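Local structure of ricin B-related lectin (Polyporus squamosus, 5MUA) at residues N30-V35 and I85-T90; D43-L48 and N64-S69; Y60-A65 and Q95-S100. The protein is a fungal chimerolectin that binds galactose through a ricin B-type beta-trefoil domain and carries a calcium-binding, papain-like protease domain that takes the inhibitor E-64. All blocks are in the same frame, centred on the assembly; numbering follows the deposited sequence.

In the fold
All three contacts lie in the beta-trefoil part of the chain, their centres 13 to 14 Å apart. Contact 1 holds two residues of the sugar pocket, Ile85 and Tyr87. Contact 3 stands one shell back: Gln95 NE2 is 2.9 Å from Arg88 O and Gln95 OE1 is 3.0 Å from Thr90 N, both probable hydrogen bonds to the end of contact 1, and the Gln95 side chain is about 4 Å from the galactose. Contact 2 shares Asn64 and Ala65 with contact 3; the side chain of Asn64 is about 10 Å from that of Asp72, which binds the galactose, and Ser69 CB packs 3.7 Å from Gly86 C of contact 1.

Contact 1: N30-V35 and I85-T90; sequences NKSPDV and IGYRPT. With GAL (beta-D-galactopyranose), chain J.
Tyr87 turns one ring face to the galactose, and Ser32 comes at the rim of the same ring. GAL C4 sits 3.6 Å above the ring plane, over its centre, so the sugar's C3, C4 and C5 ride on the aromatic face: the sugar-on-aromatic CH-pi stack expected of a ricin-type galactose site. In the plane of that ring, at its edge, Ser32 OG approaches Tyr87 CD1 to 3.4 Å. The hydroxyl lies beside its own backbone N (chi1 -74°) and also meets a water at 2.6 Å, which donates a weak bond to Gly86 O.

Ile85 works from the next position but one on the strand. Its CG1 takes the crowded position between backbone N and carbonyl carbon (chi1 63°), and the chain then runs straight out, so that the tip CD1 is wedged between two partners, 3.7 Å from Ser32 CB and equally far from GAL C6. Pro33 lays CG and CD against the carbonyl oxygen of Gly86. The one direct hydrogen bond between the segments runs from Gly86 N to Pro33 O at 2.9 Å, nearly along the C=O axis; Asp34 and Ile85 form a single backbone bridge beside it, and Val35 bonds Ile84 one step on. Lys31 NZ forms a salt bridge with Asp34 OD2, meeting it from above the carboxylate plane, and also donates to Ser32 O.

Asp72, Gly75, His76 and Asn94 hydrogen-bond the sugar. Tyr87 and Ile85 thus give carbon contact at C3 to C6 of galactose, while polar neighbours supply directional bonds.

Contact 2: D43-L48 and N64-S69; sequences DPLNNL and NAFAGS
Phe66, Ala65 and Asn64 make the first shell, through carbon, backbone and side-chain amide. The Phe66 side chain leaves with CG anti to the backbone N (chi1 178°), and its ring meets the 3-10 segment 45-47 obliquely, with CD1 3.8 Å from Leu45 CB and CD2 3.9 Å from Asn46 CB. Leu45 and Phe66 cross at about a right angle. Deeper in, the methyl of Ala65 faces Leu48 CB at 4.1 Å, and Ala65 N gives a nearly straight bond, 173° at the hydrogen, to Leu48 O.

Asn64 also has CG anti to its backbone N, which carries the carboxamide across to the turn. Its ND2 donates to Asn46 O at 2.9 Å, with the acceptor in the amide plane but the donor well above the carbonyl plane. The other end of the amide is held too: OD1 accepts the backbone N-H of Ala67 on a lone pair at 2.9 Å, an Asx motif that ties the side chain to the bend after its strand. Both amide atoms being gripped, the flip of the group is settled.

A water sits between the two segments, donating to Leu45 O and Leu48 O and accepting from Phe66 N, so it satisfies backbone atoms from both sides. Behind the turn, Asn47 ND2 reaches back to Asp43 OD1, which also bonds Tyr10 OH.

Outward, Asn64 and Ala67 touch Leu23 of strand 19-23, Leu48 packs on Tyr10 of strand 7-13, and Leu45 meets Gln186 of helix 184-194. Leu48 and Ala65 both rest on Phe227, and Ala65 and Phe66 make backbone bonds to Ala229 and Lys228 respectively: these two trefoil loops abut the segment that follows helix 208-226.

Contact 3: Y60-A65 and Q95-S100; sequences YTVRNA and QKWIIS
Val62, Ile99, Trp97 and Tyr60 gather their carbon atoms where strands 59-64 and 97-100 cross, the short segments running at 99° to each other. Val62 CG2, anti to its carbonyl carbon, comes up obliquely to the indole at Trp97 CD1, 3.9 Å away, the two side chains crossing at about a right angle. Ile99 CD1 touches Tyr60 CD2 at 3.9 Å, again with the side chains crossing at about a right angle, and lies 4.4 Å from Val62 CG2. Tyr60 and Trp97 both have CG beside the backbone N (each chi1 -60°) and leave from the same face of the paired strands. Phe3 adds an edge-to-face ring to Tyr60 and also touches Ile99.

Round this carbon cluster the backbones pair once, at Tyr60 and Trp97, an antiparallel hydrogen-bonded pair. Trp97 N donates to Tyr60 O at 2.7 Å and Tyr60 N donates back to Trp97 O at 2.8 Å; both donors lie in the carbonyl planes, but the bonds are bent, at 143° and 138°. Lys96 CA adds a CA-H...O contact to the same Tyr60 oxygen. Two residues on, at Val62 and Gln95, a water joins the backbones: it accepts from Val62 N and donates to Gln95 O at 2.6 Å. Thr61 CG2 packs against that Gln95 oxygen.

At the polar edge Trp97 NE1 bonds Met71 O, and the Gln95 carboxamide turns to the sugar site, NE2 giving to Asp72 OD2 and Arg88 O while OE1 accepts from Thr90 N. Asp72 binds the galactose through OD1, so Gln95 is a second-shell residue that probably steadies this carboxylate, and its bond may favour the charged form.

Contact 1: N30-V35 and I85-T90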
loop_
_atom_site.group_PDB
_atom_site.type_symbol
_atom_site.label_atom_id
_atom_site.label_comp_id
_atom_site.label_asym_id
_atom_site.label_seq_id
_atom_site.Cartn_x
_atom_site.Cartn_y
_atom_site.Cartn_z
ATOM N N ASN B 30 -7.439 -25.704 -30.214
ATOM C CA ASN B 30 -7.828 -27.115 -30.201
ATOM C C ASN B 30 -6.955 -27.966 -29.290
ATOM O O ASN B 30 -7.054 -29.168 -29.353
ATOM C CB ASN B 30 -7.670 -27.638 -31.636
ATOM C CG ASN B 30 -8.393 -26.771 -32.621
ATOM O OD1 ASN B 30 -9.604 -26.524 -32.473
ATOM N ND2 ASN B 30 -7.670 -26.242 -33.578
ATOM N N LYS B 31 -6.072 -27.373 -28.499
ATOM C CA LYS B 31 -5.106 -28.123 -27.648
ATOM C C LYS B 31 -5.100 -27.405 -26.249
ATOM O O LYS B 31 -4.782 -26.236 -26.160
ATOM C CB LYS B 31 -3.721 -28.038 -28.322
ATOM C CG LYS B 31 -2.515 -28.134 -27.435
ATOM C CD LYS B 31 -2.046 -29.547 -27.397
ATOM C CE LYS B 31 -0.734 -29.744 -26.688
ATOM N NZ LYS B 31 -0.685 -29.109 -25.383
ATOM N N SER B 32 -5.397 -28.114 -25.179
ATOM C CA SER B 32 -5.285 -27.557 -23.838
ATOM C C SER B 32 -3.801 -27.568 -23.415
ATOM O O SER B 32 -3.044 -28.373 -23.938
ATOM C CB SER B 32 -6.196 -28.361 -22.901
ATOM O OG SER B 32 -7.584 -28.042 -23.126
ATOM N N PRO B 33 -3.373 -26.673 -22.487
ATOM C CA PRO B 33 -2.019 -26.746 -21.945
ATOM C C PRO B 33 -1.820 -28.047 -21.142
ATOM O O PRO B 33 -2.699 -28.477 -20.381
ATOM C CB PRO B 33 -1.905 -25.540 -20.991
ATOM C CG PRO B 33 -3.318 -25.243 -20.605
ATOM C CD PRO B 33 -4.196 -25.667 -21.776
ATOM N N ASP B 34 -0.706 -28.691 -21.400
ATOM C CA ASP B 34 -0.373 -29.927 -20.684
ATOM C C ASP B 34 0.159 -29.621 -19.306
ATOM O O ASP B 34 0.927 -28.665 -19.092
ATOM C CB ASP B 34 0.673 -30.724 -21.438
ATOM C CG ASP B 34 0.200 -31.131 -22.842
ATOM O OD1 ASP B 34 -0.931 -31.619 -22.959
ATOM O OD2 ASP B 34 0.935 -30.901 -23.799
ATOM N N VAL B 35 -0.157 -30.485 -18.348
ATOM C CA VAL B 35 0.627 -30.553 -17.141
ATOM C C VAL B 35 1.927 -31.203 -17.575
ATOM O O VAL B 35 1.911 -32.266 -18.248
ATOM C CB VAL B 35 -0.066 -31.366 -16.002
ATOM C CG1 VAL B 35 0.863 -31.580 -14.826
ATOM C CG2 VAL B 35 -1.305 -30.650 -15.514
ATOM N N ILE B 85 -4.118 -32.340 -18.245
ATOM C CA ILE B 85 -4.089 -31.003 -18.818
ATOM C C ILE B 85 -4.537 -30.002 -17.760
ATOM O O ILE B 85 -5.038 -30.381 -16.685
ATOM C CB ILE B 85 -5.011 -30.941 -20.067
ATOM C CG1 ILE B 85 -6.483 -31.199 -19.713
ATOM C CG2 ILE B 85 -4.525 -31.931 -21.129
ATOM C CD1 ILE B 85 -7.492 -31.103 -20.850
ATOM N N GLY B 86 -4.440 -28.719 -18.112
ATOM C CA GLY B 86 -5.066 -27.656 -17.374
ATOM C C GLY B 86 -6.311 -27.183 -18.121
ATOM O O GLY B 86 -6.257 -26.987 -19.321
ATOM N N TYR B 87 -7.454 -27.128 -17.459
ATOM C CA TYR B 87 -8.714 -26.811 -18.139
ATOM C C TYR B 87 -9.486 -25.818 -17.242
ATOM O O TYR B 87 -9.300 -25.787 -16.021
ATOM C CB TYR B 87 -9.506 -28.080 -18.337
ATOM C CG TYR B 87 -10.494 -28.075 -19.463
ATOM C CD1 TYR B 87 -10.082 -28.188 -20.808
ATOM C CD2 TYR B 87 -11.841 -27.986 -19.215
ATOM C CE1 TYR B 87 -10.985 -28.162 -21.846
ATOM C CE2 TYR B 87 -12.748 -27.959 -20.263
ATOM C CZ TYR B 87 -12.294 -28.086 -21.572
ATOM O OH TYR B 87 -13.203 -28.110 -22.596
ATOM N N ARG B 88 -10.391 -25.084 -17.851
ATOM C CA ARG B 88 -11.317 -24.236 -17.106
ATOM C C ARG B 88 -12.130 -25.076 -16.144
ATOM O O ARG B 88 -12.387 -26.278 -16.407
ATOM C CB ARG B 88 -12.244 -23.483 -18.058
ATOM C CG ARG B 88 -13.253 -24.382 -18.754
ATOM C CD ARG B 88 -14.093 -23.663 -19.835
ATOM N NE ARG B 88 -14.983 -24.632 -20.457
ATOM C CZ ARG B 88 -16.094 -25.144 -19.926
ATOM N NH1 ARG B 88 -16.564 -24.742 -18.756
ATOM N NH2 ARG B 88 -16.781 -26.064 -20.606
ATOM N N PRO B 89 -12.560 -24.479 -15.047
ATOM C CA PRO B 89 -13.325 -25.246 -14.104
ATOM C C PRO B 89 -14.652 -25.744 -14.643
ATOM O O PRO B 89 -15.444 -24.959 -15.209
ATOM C CB PRO B 89 -13.599 -24.250 -12.951
ATOM C CG PRO B 89 -13.353 -22.884 -13.513
ATOM C CD PRO B 89 -12.259 -23.103 -14.544
ATOM N N THR B 90 -14.946 -27.034 -14.447
ATOM C CA THR B 90 -16.225 -27.577 -14.899
ATOM C C THR B 90 -17.093 -28.114 -13.757
ATOM O O THR B 90 -18.240 -28.474 -14.000
ATOM C CB THR B 90 -15.969 -28.732 -15.891
ATOM O OG1 THR B 90 -15.275 -29.748 -15.194
ATOM C CG2 THR B 90 -15.211 -28.244 -17.135
HETATM C C1 GAL J . -13.871 -32.836 -22.081
HETATM C C2 GAL J . -13.877 -32.715 -20.558
HETATM C C3 GAL J . -12.995 -31.609 -20.016
HETATM C C4 GAL J . -11.608 -31.718 -20.668
HETATM C C5 GAL J . -11.734 -31.815 -22.212
HETATM C C6 GAL J . -10.420 -32.063 -22.921
HETATM O O1 GAL J . -14.517 -34.043 -22.363
HETATM O O2 GAL J . -15.228 -32.456 -20.138
HETATM O O3 GAL J . -12.993 -31.738 -18.571
HETATM O O4 GAL J . -11.001 -32.920 -20.125
HETATM O O5 GAL J . -12.580 -32.914 -22.589
HETATM O O6 GAL J . -10.650 -32.006 -24.318
HETATM O O HOH W 1 -7.956 -25.664 -22.042
#

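Contact 2: D43-L48 and N64-S69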
loop_
_atom_site.group_PDB
_atom_site.type_symbol
_atom_site.label_atom_id
_atom_site.label_comp_id
_atom_site.label_asym_id
_atom_site.label_seq_id
_atom_site.Cartn_x
_atom_site.Cartn_y
_atom_site.Cartn_z
ATOM N N ASP B 43 12.258 -21.757 -10.831
ATOM C CA ASP B 43 11.083 -21.611 -9.949
ATOM C C ASP B 43 9.950 -20.858 -10.608
ATOM O O ASP B 43 9.439 -19.883 -10.000
ATOM C CB ASP B 43 11.484 -20.988 -8.593
ATOM C CG ASP B 43 10.470 -21.218 -7.515
ATOM O OD1 ASP B 43 9.682 -22.225 -7.611
ATOM O OD2 ASP B 43 10.466 -20.410 -6.547
ATOM N N PRO B 44 9.562 -21.248 -11.827
ATOM C CA PRO B 44 8.519 -20.469 -12.553
ATOM C C PRO B 44 7.187 -20.599 -11.795
ATOM O O PRO B 44 6.887 -21.634 -11.221
ATOM C CB PRO B 44 8.447 -21.140 -13.930
ATOM C CG PRO B 44 8.882 -22.494 -13.632
ATOM C CD PRO B 44 9.928 -22.454 -12.591
ATOM N N LEU B 45 6.420 -19.521 -11.768
ATOM C CA LEU B 45 5.268 -19.461 -10.894
ATOM C C LEU B 45 4.211 -20.564 -11.223
ATOM O O LEU B 45 3.417 -20.894 -10.380
ATOM C CB LEU B 45 4.614 -18.072 -10.979
ATOM C CG LEU B 45 5.450 -16.866 -10.581
ATOM C CD1 LEU B 45 4.672 -15.559 -10.748
ATOM C CD2 LEU B 45 5.747 -17.062 -9.113
ATOM N N ASN B 46 4.207 -21.050 -12.474
ATOM C CA ASN B 46 3.330 -22.117 -12.905
ATOM C C ASN B 46 3.692 -23.506 -12.363
ATOM O O ASN B 46 3.049 -24.500 -12.757
ATOM C CB ASN B 46 3.130 -22.094 -14.433
ATOM C CG ASN B 46 4.419 -22.271 -15.177
ATOM O OD1 ASN B 46 5.425 -22.726 -14.656
ATOM N ND2 ASN B 46 4.404 -21.855 -16.423
ATOM N N ASN B 47 4.665 -23.571 -11.466
ATOM C CA ASN B 47 4.895 -24.784 -10.662
ATOM C C ASN B 47 4.109 -24.832 -9.365
ATOM O O ASN B 47 4.289 -25.748 -8.550
ATOM C CB ASN B 47 6.378 -25.048 -10.454
ATOM C CG ASN B 47 7.020 -24.046 -9.499
ATOM O OD1 ASN B 47 6.284 -23.263 -8.822
ATOM N ND2 ASN B 47 8.384 -24.058 -9.435
ATOM N N LEU B 48 3.276 -23.827 -9.120
ATOM C CA LEU B 48 2.578 -23.735 -7.851
ATOM C C LEU B 48 1.185 -24.270 -7.978
ATOM O O LEU B 48 0.441 -23.832 -8.836
ATOM C CB LEU B 48 2.523 -22.291 -7.381
ATOM C CG LEU B 48 3.917 -21.675 -7.166
ATOM C CD1 LEU B 48 3.817 -20.141 -7.063
ATOM C CD2 LEU B 48 4.597 -22.266 -5.910
ATOM N N ASN B 64 -3.799 -24.591 -10.875
ATOM C CA ASN B 64 -2.530 -23.920 -11.143
ATOM C C ASN B 64 -2.667 -22.469 -10.643
ATOM O O ASN B 64 -3.549 -21.760 -11.075
ATOM C CB ASN B 64 -2.176 -24.003 -12.621
ATOM C CG ASN B 64 -0.769 -23.591 -12.887
ATOM O OD1 ASN B 64 -0.525 -22.487 -13.323
ATOM N ND2 ASN B 64 0.185 -24.487 -12.630
ATOM N N ALA B 65 -1.889 -22.062 -9.648
ATOM C CA ALA B 65 -2.101 -20.722 -9.030
ATOM C C ALA B 65 -1.876 -19.676 -10.134
ATOM O O ALA B 65 -2.610 -18.671 -10.178
ATOM C CB ALA B 65 -1.154 -20.475 -7.859
ATOM N N PHE B 66 -0.847 -19.888 -10.966
ATOM C CA PHE B 66 -0.467 -18.934 -11.989
ATOM C C PHE B 66 -1.548 -18.822 -13.062
ATOM O O PHE B 66 -2.115 -17.774 -13.262
ATOM C CB PHE B 66 0.902 -19.295 -12.583
ATOM C CG PHE B 66 1.373 -18.381 -13.698
ATOM C CD1 PHE B 66 1.873 -17.121 -13.411
ATOM C CD2 PHE B 66 1.262 -18.765 -15.039
ATOM C CE1 PHE B 66 2.278 -16.280 -14.444
ATOM C CE2 PHE B 66 1.650 -17.927 -16.088
ATOM C CZ PHE B 66 2.187 -16.684 -15.770
ATOM N N ALA B 67 -1.851 -19.944 -13.744
ATOM C CA ALA B 67 -2.694 -19.944 -14.935
ATOM C C ALA B 67 -4.181 -19.970 -14.616
ATOM O O ALA B 67 -4.997 -19.628 -15.484
ATOM C CB ALA B 67 -2.348 -21.104 -15.870
ATOM N N GLY B 68 -4.535 -20.326 -13.410
ATOM C CA GLY B 68 -5.931 -20.463 -12.983
ATOM C C GLY B 68 -6.616 -21.750 -13.407
ATOM O O GLY B 68 -7.709 -22.066 -12.895
ATOM N N SER B 69 -6.013 -22.441 -14.370
ATOM C CA SER B 69 -6.505 -23.699 -14.959
ATOM C C SER B 69 -6.502 -24.799 -13.851
ATOM O O SER B 69 -5.669 -24.831 -12.944
ATOM C CB SER B 69 -5.501 -24.182 -16.040
ATOM O OG SER B 69 -5.293 -23.255 -17.036
HETATM O O HOH W 2 0.936 -21.970 -10.611
#

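Contact 3: Y60-A65 and Q95-S100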
loop_
_atom_site.group_PDB
_atom_site.type_symbol
_atom_site.label_atom_id
_atom_site.label_comp_id
_atom_site.label_asym_id
_atom_site.label_seq_id
_atom_site.Cartn_x
_atom_site.Cartn_y
_atom_site.Cartn_z
ATOM N N TYR B 60 -9.970 -33.305 -3.682
ATOM C CA TYR B 60 -9.487 -31.934 -3.870
ATOM C C TYR B 60 -9.509 -31.574 -5.328
ATOM O O TYR B 60 -9.320 -32.450 -6.211
ATOM C CB TYR B 60 -8.023 -31.810 -3.410
ATOM C CG TYR B 60 -7.820 -32.155 -1.955
ATOM C CD1 TYR B 60 -7.961 -31.186 -0.945
ATOM C CD2 TYR B 60 -7.459 -33.458 -1.561
ATOM C CE1 TYR B 60 -7.790 -31.525 0.426
ATOM C CE2 TYR B 60 -7.297 -33.803 -0.240
ATOM C CZ TYR B 60 -7.457 -32.847 0.755
ATOM O OH TYR B 60 -7.282 -33.230 2.057
ATOM N N THR B 61 -9.692 -30.266 -5.605
ATOM C CA THR B 61 -9.265 -29.733 -6.897
ATOM C C THR B 61 -7.797 -29.351 -6.728
ATOM O O THR B 61 -7.348 -29.043 -5.630
ATOM C CB THR B 61 -10.066 -28.510 -7.303
ATOM O OG1 THR B 61 -10.186 -27.571 -6.214
ATOM C CG2 THR B 61 -11.417 -28.910 -7.760
ATOM N N VAL B 62 -7.077 -29.363 -7.837
ATOM C CA VAL B 62 -5.676 -29.048 -7.903
ATOM C C VAL B 62 -5.578 -28.018 -9.009
ATOM O O VAL B 62 -5.692 -28.304 -10.201
ATOM C CB VAL B 62 -4.805 -30.312 -8.198
ATOM C CG1 VAL B 62 -3.337 -29.951 -8.353
ATOM C CG2 VAL B 62 -5.040 -31.328 -7.134
ATOM N N ARG B 63 -5.430 -26.785 -8.591
ATOM C CA ARG B 63 -5.474 -25.607 -9.484
ATOM C C ARG B 63 -4.127 -24.978 -9.660
ATOM O O ARG B 63 -3.405 -24.801 -8.683
ATOM C CB ARG B 63 -6.461 -24.592 -8.874
ATOM C CG ARG B 63 -6.846 -23.475 -9.789
ATOM C CD ARG B 63 -7.762 -22.448 -9.128
ATOM N NE ARG B 63 -8.281 -21.615 -10.182
ATOM C CZ ARG B 63 -9.113 -20.602 -9.996
ATOM N NH1 ARG B 63 -9.479 -20.230 -8.767
ATOM N NH2 ARG B 63 -9.562 -19.974 -11.048
ATOM N N ASN B 64 -3.799 -24.591 -10.875
ATOM C CA ASN B 64 -2.530 -23.920 -11.143
ATOM C C ASN B 64 -2.667 -22.469 -10.643
ATOM O O ASN B 64 -3.549 -21.760 -11.075
ATOM C CB ASN B 64 -2.176 -24.003 -12.621
ATOM C CG ASN B 64 -0.769 -23.591 -12.887
ATOM O OD1 ASN B 64 -0.525 -22.487 -13.323
ATOM N ND2 ASN B 64 0.185 -24.487 -12.630
ATOM N N ALA B 65 -1.889 -22.062 -9.648
ATOM C CA ALA B 65 -2.101 -20.722 -9.030
ATOM C C ALA B 65 -1.876 -19.676 -10.134
ATOM O O ALA B 65 -2.610 -18.671 -10.178
ATOM C CB ALA B 65 -1.154 -20.475 -7.859
ATOM N N GLN B 95 -11.902 -33.419 -12.700
ATOM C CA GLN B 95 -11.051 -32.372 -12.041
ATOM C C GLN B 95 -10.954 -32.526 -10.523
ATOM O O GLN B 95 -10.492 -31.611 -9.819
ATOM C CB GLN B 95 -11.571 -30.948 -12.386
ATOM C CG GLN B 95 -11.605 -30.742 -13.900
ATOM C CD GLN B 95 -12.033 -29.367 -14.292
ATOM O OE1 GLN B 95 -12.540 -28.582 -13.440
ATOM N NE2 GLN B 95 -11.729 -28.998 -15.545
ATOM N N LYS B 96 -11.465 -33.633 -9.983
ATOM C CA LYS B 96 -11.374 -33.922 -8.592
ATOM C C LYS B 96 -10.406 -35.066 -8.405
ATOM O O LYS B 96 -10.414 -36.044 -9.194
ATOM C CB LYS B 96 -12.727 -34.336 -8.035
ATOM C CG LYS B 96 -13.721 -33.161 -7.994
ATOM C CD LYS B 96 -15.074 -33.638 -7.444
ATOM C CE LYS B 96 -15.980 -32.507 -6.993
ATOM N NZ LYS B 96 -16.486 -31.735 -8.123
ATOM N N TRP B 97 -9.597 -34.908 -7.378
ATOM C CA TRP B 97 -8.402 -35.748 -7.144
ATOM C C TRP B 97 -8.336 -36.233 -5.700
ATOM O O TRP B 97 -8.465 -35.430 -4.774
ATOM C CB TRP B 97 -7.158 -34.948 -7.502
ATOM C CG TRP B 97 -7.153 -34.514 -8.917
ATOM C CD1 TRP B 97 -7.507 -33.291 -9.404
ATOM C CD2 TRP B 97 -6.817 -35.306 -10.065
ATOM N NE1 TRP B 97 -7.441 -33.301 -10.742
ATOM C CE2 TRP B 97 -7.010 -34.501 -11.197
ATOM C CE3 TRP B 97 -6.403 -36.620 -10.248
ATOM C CZ2 TRP B 97 -6.750 -34.943 -12.513
ATOM C CZ3 TRP B 97 -6.083 -37.075 -11.571
ATOM C CH2 TRP B 97 -6.300 -36.279 -12.681
ATOM N N ILE B 98 -8.209 -37.548 -5.528
ATOM C CA ILE B 98 -8.146 -38.195 -4.241
ATOM C C ILE B 98 -6.663 -38.334 -3.982
ATOM O O ILE B 98 -5.948 -39.027 -4.734
ATOM C CB ILE B 98 -8.897 -39.561 -4.190
ATOM C CG1 ILE B 98 -10.423 -39.325 -4.425
ATOM C CG2 ILE B 98 -8.732 -40.149 -2.800
ATOM C CD1 ILE B 98 -11.266 -40.595 -4.654
ATOM N N ILE B 99 -6.212 -37.702 -2.910
ATOM C CA ILE B 99 -4.777 -37.652 -2.550
ATOM C C ILE B 99 -4.616 -38.418 -1.266
ATOM O O ILE B 99 -5.143 -38.005 -0.269
ATOM C CB ILE B 99 -4.304 -36.220 -2.422
ATOM C CG1 ILE B 99 -4.406 -35.530 -3.793
ATOM C CG2 ILE B 99 -2.840 -36.194 -1.943
ATOM C CD1 ILE B 99 -4.213 -34.044 -3.710
ATOM N N SER B 100 -3.851 -39.509 -1.320
ATOM C CA SER B 100 -3.724 -40.503 -0.249
ATOM C C SER B 100 -2.243 -40.899 -0.046
ATOM O O SER B 100 -1.417 -40.794 -0.980
ATOM C CB SER B 100 -4.558 -41.755 -0.648
ATOM O OG SER B 100 -3.842 -42.380 -1.709
HETATM O O HOH W 3 -8.469 -30.000 -10.391
#